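PDB 6R5V: periplasmic beta-glucosidase from Pseudomonas aeruginosa, which hydrolyses glycosides as a periplasmic family 3 enzyme, probably removing terminal, non-reducing beta-D-glucosyl residues with release of beta-D-glucose. Local coordinates for the interface of chains A and B. Residues are numbered along the deposited sequence; one frame, centred on the assembly and turned at random. Chains: chain A/B, Periplasmic beta-glucosidase.

The interface of chains A and B. Residues chain A 185-186, 188; chain B 199, 573-575, 577.
The guanidinium of A:Arg188 meets the backbone oxygen of B:Pro575 at its edge, in plane, while the carbonyl oxygen of A:Glu185 from its own chain lies over one face. The guanidinium of B:Arg199 takes the carboxylate oxygen OE2 of A:Glu185 at its edge, also in plane. The ring of B:Tyr577 points its hydroxyl edge at the other carboxylate oxygen, OE1, in plane, but the modelled distance is too short and the bond is doubtful. The patch belongs to a two-fold symmetric interface between two copies of this family 3 glycoside hydrolase, so each contact recurs with the chains exchanged. The dimer may or may not be the form present in the periplasm.

A:Glu185, in the 3-10 helix 185-187, reaches across with an extended side chain. Its CG points away from the backbone N (chi1 -156°), which carries the carboxylate out towards chain B. B:Arg199, on helix 197-204, forms a salt bridge with it, B:Arg199 NH1 lying 2.8 Å from A:Glu185 OE2. B:Arg199 NH2 bonds A:Glu185 OE2 at 3.0 Å, so the grip is end-on and two nitrogens share one acceptor. NH1 comes nearly along the C-O axis of OE2, and NH2 from the syn side, somewhat out of the carboxylate plane. The carboxylate and guanidinium planes are turned 45° apart.

A:Arg188 grips the backbone oxygen of B:Pro575 in a similar way, through NH1 and NH2. A:Arg188 NH2 donates to B:Pro575 O over 3.0 Å, in the straighter of the two bonds. A:Arg188 NH1 bonds B:Pro575 O at 3.3 Å from above the carbonyl plane. NH1 also makes a weak bond to the backbone O of B:Gln573. A bend at chi3 (-70°) turns the guanidinium towards these carbonyls.

B:Pro575, which follows a cis peptide bond, supplies the apolar contact. B:Pro575 CG packs against A:Glu185 CG at 3.6 Å, and B:Pro575 CD lies 3.8 Å from A:Gly186 CA.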
ATOM      1  N   GLU A 185      -2.437  -5.975  -2.893  1.00 13.44           N
ATOM      2  CA  GLU A 185      -2.763  -4.942  -1.888  1.00 13.46           C
ATOM      3  C   GLU A 185      -2.567  -5.524  -0.493  1.00 12.36           C
ATOM      4  O   GLU A 185      -2.985  -6.703  -0.230  1.00 12.87           O
ATOM      5  CB  GLU A 185      -4.210  -4.491  -2.086  1.00 16.32           C
ATOM      6  CG  GLU A 185      -4.532  -3.121  -1.580  1.00 21.03           C
ATOM      7  CD  GLU A 185      -5.835  -2.562  -2.160  1.00 22.20           C
ATOM      8  OE1 GLU A 185      -6.898  -2.931  -1.669  1.00 22.19           O
ATOM      9  OE2 GLU A 185      -5.769  -1.801  -3.135  1.00 25.89           O
ATOM     10  N   GLY A 186      -1.954  -4.758   0.388  1.00 11.38           N
ATOM     11  CA  GLY A 186      -1.729  -5.192   1.776  1.00 11.49           C
ATOM     12  C   GLY A 186      -0.663  -6.269   1.901  1.00 11.03           C
ATOM     13  O   GLY A 186      -0.399  -6.731   3.018  1.00 10.48           O
ATOM     14  N   ARG A 188      -1.091  -9.116   0.976  1.00 11.08           N
ATOM     15  CA  ARG A 188      -1.865 -10.359   1.208  1.00 11.12           C
ATOM     16  C   ARG A 188      -1.832 -11.200  -0.055  1.00 11.47           C
ATOM     17  O   ARG A 188      -2.156 -10.670  -1.164  1.00 10.73           O
ATOM     18  CB  ARG A 188      -3.311 -10.058   1.629  1.00 13.27           C
ATOM     19  CG  ARG A 188      -3.395  -9.346   2.969  1.00 13.66           C
ATOM     20  CD  ARG A 188      -4.782  -9.067   3.516  1.00 13.62           C
ATOM     21  NE  ARG A 188      -5.585  -8.071   2.849  1.00 16.30           N
ATOM     22  CZ  ARG A 188      -5.579  -6.734   3.080  1.00 16.09           C
ATOM     23  NH1 ARG A 188      -4.691  -6.178   3.884  1.00 14.84           N
ATOM     24  NH2 ARG A 188      -6.461  -5.951   2.458  1.00 15.49           N
TER
ATOM     25  N   ARG B 199     -10.916   2.224 -10.637  1.00 14.84           N
ATOM     26  CA  ARG B 199     -10.899   2.513  -9.177  1.00 15.73           C
ATOM     27  C   ARG B 199     -11.054   4.027  -8.949  1.00 14.02           C
ATOM     28  O   ARG B 199     -11.858   4.452  -8.081  1.00 15.02           O
ATOM     29  CB  ARG B 199      -9.610   2.013  -8.527  1.00 16.00           C
ATOM     30  CG  ARG B 199      -9.511   2.454  -7.079  1.00 17.22           C
ATOM     31  CD  ARG B 199      -8.269   1.941  -6.394  1.00 17.99           C
ATOM     32  NE  ARG B 199      -8.510   0.560  -6.040  1.00 18.29           N
ATOM     33  CZ  ARG B 199      -7.730  -0.183  -5.281  1.00 19.91           C
ATOM     34  NH1 ARG B 199      -6.616   0.318  -4.779  1.00 21.68           N
ATOM     35  NH2 ARG B 199      -8.035  -1.453  -5.067  1.00 19.22           N
ATOM     36  N   GLN B 573      -1.522  -4.517   8.552  1.00 11.71           N
ATOM     37  CA  GLN B 573      -2.690  -4.944   7.751  1.00 11.53           C
ATOM     38  C   GLN B 573      -3.110  -3.861   6.759  1.00 11.65           C
ATOM     39  O   GLN B 573      -4.050  -4.114   6.002  1.00 11.32           O
ATOM     40  CB  GLN B 573      -3.872  -5.317   8.654  1.00 12.42           C
ATOM     41  CG  GLN B 573      -3.478  -6.375   9.679  1.00 14.04           C
ATOM     42  CD  GLN B 573      -4.493  -7.462   9.936  1.00 16.84           C
ATOM     43  OE1 GLN B 573      -5.561  -7.521   9.326  1.00 22.84           O
ATOM     44  NE2 GLN B 573      -4.164  -8.342  10.878  1.00 16.66           N
ATOM     45  N   VAL B 574      -2.438  -2.712   6.701  1.00 11.60           N
ATOM     46  CA  VAL B 574      -2.957  -1.582   5.872  1.00 12.18           C
ATOM     47  C   VAL B 574      -2.773  -1.982   4.415  1.00 12.66           C
ATOM     48  O   VAL B 574      -1.711  -2.504   4.047  1.00 13.06           O
ATOM     49  CB  VAL B 574      -2.220  -0.287   6.247  1.00 13.30           C
ATOM     50  CG1 VAL B 574      -2.343   0.794   5.199  1.00 15.38           C
ATOM     51  CG2 VAL B 574      -2.693   0.227   7.598  1.00 13.55           C
ATOM     52  N   PRO B 575      -3.747  -1.736   3.505  1.00 13.16           N
ATOM     53  CA  PRO B 575      -5.043  -1.140   3.844  1.00 12.86           C
ATOM     54  C   PRO B 575      -6.103  -2.185   4.222  1.00 13.09           C
ATOM     55  O   PRO B 575      -6.151  -3.263   3.650  1.00 12.97           O
ATOM     56  CB  PRO B 575      -5.492  -0.469   2.537  1.00 13.05           C
ATOM     57  CG  PRO B 575      -4.833  -1.284   1.453  1.00 13.70           C
ATOM     58  CD  PRO B 575      -3.598  -1.939   2.062  1.00 13.39           C
ATOM     59  N   TYR B 577     -10.391  -2.137   4.429  1.00 12.38           N
ATOM     60  CA  TYR B 577     -11.628  -1.370   4.174  1.00 11.44           C
ATOM     61  C   TYR B 577     -12.711  -2.367   3.797  1.00 11.44           C
ATOM     62  O   TYR B 577     -12.393  -3.456   3.259  1.00 11.86           O
ATOM     63  CB  TYR B 577     -11.369  -0.292   3.112  1.00 11.16           C
ATOM     64  CG  TYR B 577     -10.767  -0.778   1.819  1.00 11.67           C
ATOM     65  CD1 TYR B 577      -9.406  -0.985   1.712  1.00 11.48           C
ATOM     66  CD2 TYR B 577     -11.553  -1.041   0.701  1.00 11.60           C
ATOM     67  CE1 TYR B 577      -8.828  -1.399   0.522  1.00 13.68           C
ATOM     68  CE2 TYR B 577     -10.998  -1.465  -0.488  1.00 11.81           C
ATOM     69  CZ  TYR B 577      -9.625  -1.648  -0.579  1.00 12.65           C
ATOM     70  OH  TYR B 577      -9.058  -2.025  -1.761  1.00 14.34           O
TER